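Local coordinates for protein tumour necrosis factor receptor (PDB 3ON9) that probably helps the virus evade host immunity by binding tumour necrosis factor and, through the SECRET domain modelled here, chemokines, at residues A[92-98]-A[113-117]; A[21-25]-A[159-163]. One frame throughout, in Å; residues are numbered along the deposited sequence.

After strand 8-16 of the five-stranded sheet the chain reaches residues 21-25, where contact 2 begins, leading into the strand that borders one side of the six-stranded mixed sheet. It then builds most of the sandwich before contact 1 closes a short loop between residues 92-98 and 113-117, on the opposite border of that same sheet. Only at the very C terminus do residues 159-163 come back to Cys23, so contact 1 is nested inside the much longer loop closed by contact 2. The centres of the two contacts are about 24 Å apart and they do not touch: one attaches an edge strand, the other the chain's tail.

Contact 1: residues A[92-98]-A[113-117]; sequences GRESRQL and VTVVG
Strand 95-97 is an edge strand of the mixed sheet in this beta-sandwich, held antiparallel to strand 110-116 through Arg96, Leu98 and their partners. Arg96 and Val115 form the hydrogen-bonded pair: Arg96 N donates to Val115 O at 2.9 Å, and Val115 N returns a straighter bond (162°) to Arg96 O. Two residues on, Leu98 N bonds to Val113 O in a nearly linear bond, 177° at the hydrogen. The non-hydrogen-bonded pairs Ser95-Val116 and Gln97-Thr114 flank Arg96-Val115 and bring CA-H...O contacts with them, Ser95 CA lying 3.4 Å from Val115 O.

Arg96 and Val115 run side by side on one face. With chi1 at 76°, Arg96 CG sits between its own N and carbonyl carbon, and the chain then extends past the valine, CG 3.5 Å from Val115 CG1. Leu98 CD2 lies over one face of the guanidinium, offset toward its rim, and also touches Val115 CG1. In the sandwich, Leu98, Val113 and Val115 pack against strand 122-130 of the other sheet, through Leu123 among others, while Thr114 and Val116 bond their backbones to strand 82-89. On the face of Ser95, Thr114 and Val116, Ser95 CB rests on Val116 CG2 at 3.8 Å and on Thr114 CG2.

On the Glu94 side of Ser95 the direct backbone bonding gives way to water. One molecule gives its hydrogens to Glu94 O and Val115 O and accepts from Gly117 N; another, in the guanidinium plane, accepts from Arg96 NE at 2.6 Å and donates to Gly117 O. The chains close up again where Gly92 CA comes within 3.6 Å of Gly117 CA, an approach possible because neither residue carries a side chain.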
loop_
_atom_site.group_PDB
_atom_site.type_symbol
_atom_site.label_atom_id
_atom_site.label_comp_id
_atom_site.label_asym_id
_atom_site.label_seq_id
_atom_site.Cartn_x
_atom_site.Cartn_y
_atom_site.Cartn_z
ATOM N N GLY A 92 -16.912 -3.185 -9.429
ATOM C CA GLY A 92 -16.054 -4.295 -9.799
ATOM C C GLY A 92 -16.713 -5.650 -9.640
ATOM O O GLY A 92 -17.218 -5.988 -8.559
ATOM N N ARG A 93 -16.685 -6.437 -10.709
ATOM C CA ARG A 93 -17.404 -7.705 -10.742
ATOM C C ARG A 93 -16.506 -8.884 -10.429
ATOM O O ARG A 93 -16.963 -9.885 -9.884
ATOM C CB ARG A 93 -18.061 -7.919 -12.112
ATOM C CG ARG A 93 -19.160 -6.918 -12.454
ATOM C CD ARG A 93 -19.821 -7.252 -13.787
ATOM N NE ARG A 93 -18.862 -7.272 -14.890
ATOM C CZ ARG A 93 -18.531 -6.208 -15.615
ATOM N NH1 ARG A 93 -19.081 -5.030 -15.355
ATOM N NH2 ARG A 93 -17.647 -6.318 -16.600
ATOM N N GLU A 94 -15.228 -8.781 -10.774
ATOM C CA GLU A 94 -14.352 -9.922 -10.568
ATOM C C GLU A 94 -12.957 -9.524 -10.127
ATOM O O GLU A 94 -12.373 -8.583 -10.662
ATOM C CB GLU A 94 -14.285 -10.768 -11.835
ATOM C CG GLU A 94 -13.448 -12.027 -11.683
ATOM C CD GLU A 94 -13.536 -12.929 -12.897
ATOM O OE1 GLU A 94 -12.520 -13.565 -13.247
ATOM O OE2 GLU A 94 -14.624 -12.996 -13.503
ATOM N N SER A 95 -12.433 -10.258 -9.146
ATOM C CA SER A 95 -11.098 -10.014 -8.613
ATOM C C SER A 95 -10.018 -10.618 -9.511
ATOM O O SER A 95 -10.258 -11.575 -10.257
ATOM C CB SER A 95 -10.980 -10.595 -7.201
ATOM O OG SER A 95 -11.104 -12.012 -7.236
ATOM N N ARG A 96 -8.828 -10.041 -9.440
ATOM C CA ARG A 96 -7.673 -10.592 -10.136
ATOM C C ARG A 96 -6.410 -10.217 -9.384
ATOM O O ARG A 96 -6.384 -9.247 -8.632
ATOM C CB ARG A 96 -7.612 -10.119 -11.589
ATOM C CG ARG A 96 -7.136 -8.701 -11.771
ATOM C CD ARG A 96 -7.022 -8.375 -13.257
ATOM N NE ARG A 96 -6.543 -7.016 -13.487
ATOM C CZ ARG A 96 -5.297 -6.720 -13.851
ATOM N NH1 ARG A 96 -4.409 -7.689 -14.014
ATOM N NH2 ARG A 96 -4.938 -5.456 -14.050
ATOM N N GLN A 97 -5.372 -11.021 -9.556
ATOM C CA GLN A 97 -4.127 -10.834 -8.841
ATOM C C GLN A 97 -3.132 -10.077 -9.707
ATOM O O GLN A 97 -3.072 -10.286 -10.917
ATOM C CB GLN A 97 -3.568 -12.207 -8.434
ATOM C CG GLN A 97 -2.160 -12.498 -8.879
ATOM C CD GLN A 97 -1.794 -13.970 -8.725
ATOM O OE1 GLN A 97 -1.994 -14.559 -7.670
ATOM N NE2 GLN A 97 -1.239 -14.563 -9.781
ATOM N N LEU A 98 -2.376 -9.183 -9.079
ATOM C CA LEU A 98 -1.255 -8.508 -9.723
ATOM C C LEU A 98 0.033 -9.251 -9.402
ATOM O O LEU A 98 0.187 -9.824 -8.320
ATOM C CB LEU A 98 -1.141 -7.054 -9.252
ATOM C CG LEU A 98 -2.394 -6.201 -9.490
ATOM C CD1 LEU A 98 -2.073 -4.739 -9.245
ATOM C CD2 LEU A 98 -2.941 -6.407 -10.895
ATOM N N VAL A 113 -1.438 -8.754 -3.870
ATOM C CA VAL A 113 -2.119 -7.541 -4.268
ATOM C C VAL A 113 -3.186 -7.925 -5.270
ATOM O O VAL A 113 -2.906 -8.610 -6.261
ATOM C CB VAL A 113 -1.152 -6.539 -4.910
ATOM C CG1 VAL A 113 -1.927 -5.359 -5.491
ATOM C CG2 VAL A 113 -0.109 -6.083 -3.880
ATOM N N THR A 114 -4.411 -7.502 -4.993
ATOM C CA THR A 114 -5.578 -7.869 -5.785
ATOM C C THR A 114 -6.313 -6.612 -6.223
ATOM O O THR A 114 -6.346 -5.639 -5.480
ATOM C CB THR A 114 -6.547 -8.717 -4.943
ATOM O OG1 THR A 114 -5.960 -9.998 -4.690
ATOM C CG2 THR A 114 -7.883 -8.898 -5.660
ATOM N N VAL A 115 -6.907 -6.643 -7.409
ATOM C CA VAL A 115 -7.752 -5.538 -7.863
ATOM C C VAL A 115 -9.104 -6.108 -8.302
ATOM O O VAL A 115 -9.164 -7.205 -8.871
ATOM C CB VAL A 115 -7.085 -4.725 -9.001
ATOM C CG1 VAL A 115 -6.712 -5.633 -10.185
ATOM C CG2 VAL A 115 -7.979 -3.589 -9.442
ATOM N N VAL A 116 -10.181 -5.382 -8.007
ATOM C CA VAL A 116 -11.536 -5.816 -8.336
ATOM C C VAL A 116 -12.195 -4.736 -9.198
ATOM O O VAL A 116 -12.523 -3.648 -8.720
ATOM C CB VAL A 116 -12.386 -6.108 -7.062
ATOM C CG1 VAL A 116 -13.686 -6.799 -7.449
ATOM C CG2 VAL A 116 -11.602 -6.981 -6.055
ATOM N N GLY A 117 -12.358 -5.032 -10.484
ATOM C CA GLY A 117 -12.887 -4.059 -11.421
ATOM C C GLY A 117 -11.815 -3.417 -12.291
ATOM O O GLY A 117 -10.620 -3.580 -12.058
HETATM O O HOH W 1 -10.378 -7.110 -11.716
HETATM O O HOH W 2 -8.566 -5.435 -13.148
HETATM O O HOH W 3 -0.287 -10.650 -5.848
#

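Contact 2: residues A[21-25]-A[159-163]; sequences TSCNS and DCERD
Cys23 SG and Cys160 SG are joined at 2.1 Å in a disulfide whose chi3 is -107°, so the two CB-SG arms stand roughly at right angles across the S-S bond. The side chain of Cys160 sets out toward residues 21-25. Both cysteines are buried, and the bond brings Cys160 CB to 3.4 Å from Cys23 O. Ser25 CB packs more loosely beside Cys160 CB.

Beside the backbone of Cys23 comes Arg162. Its chain is bent at chi3 (-66°), which turns the guanidinium back toward Ser22 and Cys23. NH1 makes a weak, bent bond of 3.1 Å to Cys23 O, which lies at the edge of the guanidinium and near its plane, while Ser22 CB touches NH1 obliquely at 3.7 Å. A water in the guanidinium plane completes the join: it accepts from Cys23 N and from Arg162 NH1, and donates to Cys160 O at 2.8 Å, thereby linking both backbones beside the disulfide.

Farther out, Asp159 OD1 accepts from Glu161 N at 3.0 Å, an Asx turn that folds the chain around Cys160; the donor reaches the carboxylate from well above its plane. Within residues 21-25, Asn24 is paired through its backbone with Ser34, Ser25 OG is hydrogen-bonded to Asp54, and Cys23 lies against Tyr56 of strand 51-59.

Residues 159-163 form no helix or strand; the disulfide joins them covalently to the chain leading into edge strand 24-26, with the water bridge and the weak arginine bond beside it. Such a covalent link between positions far apart in sequence is consistent with a protein that probably works in the extracellular space, where disulfides are stable.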
loop_
_atom_site.group_PDB
_atom_site.type_symbol
_atom_site.label_atom_id
_atom_site.label_comp_id
_atom_site.label_asym_id
_atom_site.label_seq_id
_atom_site.Cartn_x
_atom_site.Cartn_y
_atom_site.Cartn_z
ATOM N N THR A 21 -12.083 13.249 -4.054
ATOM C CA THR A 21 -10.967 13.657 -3.208
ATOM C C THR A 21 -11.243 13.360 -1.739
ATOM O O THR A 21 -10.316 13.172 -0.954
ATOM C CB THR A 21 -10.612 15.148 -3.401
ATOM O OG1 THR A 21 -11.738 15.972 -3.066
ATOM C CG2 THR A 21 -10.215 15.407 -4.859
ATOM N N SER A 22 -12.518 13.310 -1.369
ATOM C CA SER A 22 -12.867 13.047 0.024
ATOM C C SER A 22 -12.795 11.572 0.351
ATOM O O SER A 22 -13.312 10.735 -0.388
ATOM C CB SER A 22 -14.265 13.579 0.334
ATOM O OG SER A 22 -14.268 14.996 0.311
ATOM N N CYS A 23 -12.150 11.249 1.465
ATOM C CA CYS A 23 -12.003 9.850 1.863
ATOM C C CYS A 23 -12.259 9.637 3.348
ATOM O O CYS A 23 -12.288 10.591 4.138
ATOM C CB CYS A 23 -10.615 9.310 1.482
ATOM S SG CYS A 23 -9.199 10.224 2.160
ATOM N N ASN A 24 -12.427 8.370 3.718
ATOM C CA ASN A 24 -12.584 7.973 5.114
ATOM C C ASN A 24 -11.593 6.864 5.427
ATOM O O ASN A 24 -11.382 5.941 4.614
ATOM C CB ASN A 24 -14.010 7.477 5.373
ATOM C CG ASN A 24 -14.504 7.868 6.740
ATOM O OD1 ASN A 24 -14.490 9.042 7.087
ATOM N ND2 ASN A 24 -14.939 6.888 7.531
ATOM N N SER A 25 -10.982 6.945 6.602
ATOM C CA SER A 25 -9.987 5.959 7.002
ATOM C C SER A 25 -10.379 5.201 8.258
ATOM O O SER A 25 -10.892 5.789 9.225
ATOM C CB SER A 25 -8.644 6.645 7.269
ATOM O OG SER A 25 -7.754 5.764 7.955
ATOM N N ASP A 159 -3.853 13.258 5.110
ATOM C CA ASP A 159 -4.728 12.186 5.583
ATOM C C ASP A 159 -6.196 12.471 5.256
ATOM O O ASP A 159 -6.521 13.472 4.612
ATOM C CB ASP A 159 -4.492 11.855 7.072
ATOM C CG ASP A 159 -4.949 12.950 8.010
ATOM O OD1 ASP A 159 -5.900 13.686 7.668
ATOM O OD2 ASP A 159 -4.368 13.052 9.121
ATOM N N CYS A 160 -7.081 11.571 5.664
ATOM C CA CYS A 160 -8.484 11.653 5.268
ATOM C C CYS A 160 -9.328 12.567 6.137
ATOM O O CYS A 160 -10.453 12.893 5.768
ATOM C CB CYS A 160 -9.130 10.264 5.272
ATOM S SG CYS A 160 -8.623 9.231 3.859
ATOM N N GLU A 161 -8.795 12.966 7.286
ATOM C CA GLU A 161 -9.605 13.684 8.265
ATOM C C GLU A 161 -9.840 15.136 7.865
ATOM O O GLU A 161 -8.892 15.898 7.692
ATOM C CB GLU A 161 -8.950 13.593 9.636
ATOM C CG GLU A 161 -8.796 12.164 10.098
ATOM C CD GLU A 161 -8.139 12.062 11.452
ATOM O OE1 GLU A 161 -7.971 13.113 12.113
ATOM O OE2 GLU A 161 -7.792 10.930 11.853
ATOM N N ARG A 162 -11.105 15.515 7.715
ATOM C CA ARG A 162 -11.434 16.857 7.236
ATOM C C ARG A 162 -11.726 17.837 8.370
ATOM O O ARG A 162 -11.906 19.029 8.133
ATOM C CB ARG A 162 -12.599 16.820 6.240
ATOM C CG ARG A 162 -12.296 16.041 4.975
ATOM C CD ARG A 162 -13.438 16.072 3.972
ATOM N NE ARG A 162 -14.618 15.377 4.484
ATOM C CZ ARG A 162 -14.773 14.054 4.479
ATOM N NH1 ARG A 162 -13.827 13.269 3.982
ATOM N NH2 ARG A 162 -15.879 13.510 4.977
ATOM N N ASP A 163 -11.766 17.324 9.598
ATOM C CA ASP A 163 -11.979 18.154 10.785
ATOM C C ASP A 163 -11.214 19.473 10.704
ATOM O O ASP A 163 -10.010 19.489 10.433
ATOM C CB ASP A 163 -11.567 17.396 12.052
ATOM C CG ASP A 163 -10.169 16.793 11.953
ATOM O OD1 ASP A 163 -9.560 16.842 10.865
ATOM O OD2 ASP A 163 -9.674 16.264 12.973
HETATM O O HOH W 4 -11.160 13.465 3.114
#